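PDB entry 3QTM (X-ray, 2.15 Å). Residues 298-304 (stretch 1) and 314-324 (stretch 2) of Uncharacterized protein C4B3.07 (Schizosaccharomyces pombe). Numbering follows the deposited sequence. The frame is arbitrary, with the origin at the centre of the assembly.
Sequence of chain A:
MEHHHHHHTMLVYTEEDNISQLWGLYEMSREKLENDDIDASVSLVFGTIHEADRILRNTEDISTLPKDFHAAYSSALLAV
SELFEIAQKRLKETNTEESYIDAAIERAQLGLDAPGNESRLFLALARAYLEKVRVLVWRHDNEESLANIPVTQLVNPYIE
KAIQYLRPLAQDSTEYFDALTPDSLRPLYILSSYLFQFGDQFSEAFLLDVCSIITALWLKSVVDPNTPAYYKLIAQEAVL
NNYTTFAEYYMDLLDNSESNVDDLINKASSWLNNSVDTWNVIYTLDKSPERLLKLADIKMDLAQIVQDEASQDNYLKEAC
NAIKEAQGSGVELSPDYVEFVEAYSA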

# COMPACT_ATOMS: atom_id res chain seq x y z
N ILE A 298 -21.65 5.19 1.24
CA ILE A 298 -21.04 6.35 1.90
C ILE A 298 -22.12 7.35 2.34
O ILE A 298 -22.09 7.86 3.46
CB ILE A 298 -20.03 7.04 0.98
CG1 ILE A 298 -18.89 6.07 0.62
CG2 ILE A 298 -19.49 8.31 1.62
CD1 ILE A 298 -17.99 6.56 -0.50
N LYS A 299 -23.07 7.62 1.45
CA LYS A 299 -24.16 8.53 1.78
C LYS A 299 -25.04 7.99 2.91
O LYS A 299 -25.50 8.75 3.75
CB LYS A 299 -25.00 8.80 0.53
CG LYS A 299 -24.24 9.57 -0.55
CD LYS A 299 -23.94 11.01 -0.14
CE LYS A 299 -23.32 11.81 -1.29
NZ LYS A 299 -23.05 13.24 -0.92
N MSE A 300 -25.25 6.68 2.93
CA MSE A 300 -26.04 6.05 3.99
C MSE A 300 -25.34 6.11 5.34
O MSE A 300 -25.99 6.25 6.37
CB MSE A 300 -26.37 4.60 3.63
CG MSE A 300 -27.49 4.46 2.62
SE MSE A 300 -27.74 2.60 2.06
CE MSE A 300 -26.65 2.54 0.46
N ASP A 301 -24.01 6.03 5.32
CA ASP A 301 -23.21 6.26 6.53
C ASP A 301 -23.33 7.71 7.00
O ASP A 301 -23.44 7.98 8.20
CB ASP A 301 -21.74 5.93 6.26
CG ASP A 301 -21.47 4.42 6.23
OD1 ASP A 301 -22.25 3.66 6.85
OD2 ASP A 301 -20.47 4.01 5.61
N LEU A 302 -23.30 8.65 6.06
CA LEU A 302 -23.54 10.05 6.39
C LEU A 302 -24.92 10.25 7.03
O LEU A 302 -25.06 10.94 8.04
CB LEU A 302 -23.39 10.92 5.15
CG LEU A 302 -21.92 11.20 4.82
CD1 LEU A 302 -21.74 11.69 3.39
CD2 LEU A 302 -21.34 12.18 5.83
N ALA A 303 -25.94 9.63 6.44
CA ALA A 303 -27.31 9.78 6.92
C ALA A 303 -27.48 9.22 8.32
O ALA A 303 -28.26 9.74 9.12
CB ALA A 303 -28.28 9.10 5.96
N GLN A 304 -26.75 8.16 8.61
CA GLN A 304 -26.91 7.44 9.88
C GLN A 304 -26.48 8.27 11.09
O GLN A 304 -27.06 8.17 12.17
CB GLN A 304 -26.15 6.12 9.83
CG GLN A 304 -26.10 5.38 11.15
CD GLN A 304 -25.22 4.14 11.08
OE1 GLN A 304 -25.47 3.23 10.28
NE2 GLN A 304 -24.18 4.10 11.92
N ASN A 314 -31.19 14.93 2.71
CA ASN A 314 -30.34 15.05 1.52
C ASN A 314 -29.56 13.76 1.23
O ASN A 314 -29.60 13.23 0.11
CB ASN A 314 -29.38 16.23 1.65
CG ASN A 314 -30.09 17.57 1.60
OD1 ASN A 314 -31.18 17.70 1.02
ND2 ASN A 314 -29.48 18.58 2.20
N TYR A 315 -28.85 13.27 2.24
CA TYR A 315 -28.04 12.06 2.09
C TYR A 315 -28.88 10.88 1.59
O TYR A 315 -28.48 10.18 0.66
CB TYR A 315 -27.37 11.70 3.41
CG TYR A 315 -26.40 12.74 3.94
CD1 TYR A 315 -25.56 13.44 3.08
CD2 TYR A 315 -26.31 13.00 5.30
CE1 TYR A 315 -24.67 14.39 3.56
CE2 TYR A 315 -25.41 13.95 5.80
CZ TYR A 315 -24.60 14.64 4.92
OH TYR A 315 -23.71 15.58 5.41
N LEU A 316 -30.05 10.68 2.20
CA LEU A 316 -30.90 9.54 1.86
C LEU A 316 -31.38 9.61 0.41
O LEU A 316 -31.40 8.59 -0.28
CB LEU A 316 -32.10 9.45 2.81
CG LEU A 316 -31.74 9.10 4.26
CD1 LEU A 316 -32.97 9.12 5.18
CD2 LEU A 316 -31.02 7.75 4.33
N LYS A 317 -31.75 10.81 -0.04
CA LYS A 317 -32.16 10.99 -1.42
C LYS A 317 -31.01 10.66 -2.37
O LYS A 317 -31.20 9.95 -3.36
CB LYS A 317 -32.65 12.42 -1.69
CG LYS A 317 -33.46 12.51 -2.99
CD LYS A 317 -33.65 13.94 -3.52
CE LYS A 317 -34.38 13.91 -4.88
NZ LYS A 317 -34.30 15.17 -5.68
N GLU A 318 -29.82 11.17 -2.06
CA GLU A 318 -28.64 10.88 -2.87
C GLU A 318 -28.35 9.37 -2.97
O GLU A 318 -28.06 8.87 -4.05
CB GLU A 318 -27.41 11.64 -2.35
CG GLU A 318 -27.48 13.14 -2.59
CD GLU A 318 -26.22 13.87 -2.16
OE1 GLU A 318 -25.83 13.74 -0.98
OE2 GLU A 318 -25.62 14.58 -3.00
N ALA A 319 -28.46 8.66 -1.85
CA ALA A 319 -28.27 7.21 -1.87
C ALA A 319 -29.31 6.52 -2.76
O ALA A 319 -28.98 5.62 -3.54
CB ALA A 319 -28.30 6.65 -0.46
N CYS A 320 -30.56 6.94 -2.63
CA CYS A 320 -31.65 6.33 -3.39
C CYS A 320 -31.49 6.54 -4.89
O CYS A 320 -31.69 5.61 -5.68
CB CYS A 320 -32.98 6.91 -2.94
SG CYS A 320 -34.37 6.00 -3.58
N ASN A 321 -31.14 7.76 -5.27
CA ASN A 321 -30.91 8.07 -6.67
C ASN A 321 -29.78 7.23 -7.23
O ASN A 321 -29.86 6.72 -8.35
CB ASN A 321 -30.56 9.56 -6.85
CG ASN A 321 -31.76 10.47 -6.68
OD1 ASN A 321 -32.91 10.02 -6.66
ND2 ASN A 321 -31.50 11.77 -6.56
N ALA A 322 -28.71 7.09 -6.45
CA ALA A 322 -27.54 6.33 -6.87
C ALA A 322 -27.94 4.89 -7.13
O ALA A 322 -27.64 4.34 -8.19
CB ALA A 322 -26.45 6.41 -5.81
N ILE A 323 -28.63 4.29 -6.16
CA ILE A 323 -29.10 2.92 -6.27
C ILE A 323 -30.06 2.72 -7.45
O ILE A 323 -29.92 1.77 -8.22
CB ILE A 323 -29.80 2.48 -4.97
CG1 ILE A 323 -28.82 2.54 -3.80
CG2 ILE A 323 -30.40 1.08 -5.11
CD1 ILE A 323 -29.44 2.19 -2.46
N LYS A 324 -31.04 3.61 -7.58
CA LYS A 324 -31.98 3.54 -8.70
C LYS A 324 -31.28 3.67 -10.05
O LYS A 324 -31.62 2.97 -11.01
CB LYS A 324 -33.07 4.61 -8.58
CG LYS A 324 -34.45 4.08 -8.23
CD LYS A 324 -35.57 5.07 -8.61
CE LYS A 324 -36.03 5.95 -7.43
NZ LYS A 324 -35.12 7.11 -7.12

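Residues 298-304 and 314-324 each lie within a longer α-helix, and the two helices pack in a nearly antiparallel fashion: their N-to-C directions differ by 159° and their axes approach to 8.1 Å. Each helix satisfies its own backbone through i to i+4 hydrogen bonds, such as Ala 303 N to Lys 299 O (2.9 Å) and Ala 319 N to Tyr 315 O (2.9 Å), so the contact between them is made chiefly by side chains. It buries 450 Å², both sides summed. The backbones come nearest at Lys 299 and Tyr 315, whose CA atoms are 5.3 Å apart.

Stretch 2 opens with Asn 314, which takes no part in the contact. Tyr 315 follows and has the largest covered area of any residue here. Its CA-to-CB bond points toward stretch 1, and its side chain, with chi1 in the m rotamer, places the ring against Leu 302. Leu 302 CB sits 3.6 Å from the centroid of the Tyr 315 ring and only 10° off the ring normal, a CH-π contact in which an aliphatic carbon is set over the π face. Close to the backbone, Tyr 315 CB lies 3.5 Å from Lys 299 O and 3.8 Å from Ala 303 CB; the small methyl of Ala 303 accompanies this close approach of the two helices.

Leu 316 starts out pointing away from stretch 1, yet the end of its side chain comes back, and its CD2 reaches within 3.5 Å of Ala 303 CB. The alanine methyl thus has apolar neighbours in two consecutive residues of stretch 2. Lys 317 is exposed and remains out of reach.

One turn beyond Tyr 315, Glu 318 provides the polar link. Lys 299 NZ donates a hydrogen bond to Glu 318 OE1 at 2.8 Å, within a salt bridge that joins opposite charges across the helices. The lysine chain bends through m at both chi1 and chi2 and then runs extended to its ammonium group, passing the tyrosine ring with Lys 299 CD 4.3 Å from Tyr 315 CD1.

Ala 319 also faces stretch 1. Its CB lies 3.9 Å from Met 300 CG and 4.1 Å from Lys 299 CB, so its methyl meets the aliphatic parts of both side chains. Cys 320 points away, and the contact resumes at Ile 323. There Met 300, a selenomethionine, brings its CE to 4.1 Å from Ile 323 CD1. Both side chains leave the backbone sideways and meet through their ends, extending the apolar packing a further turn beyond Ala 319.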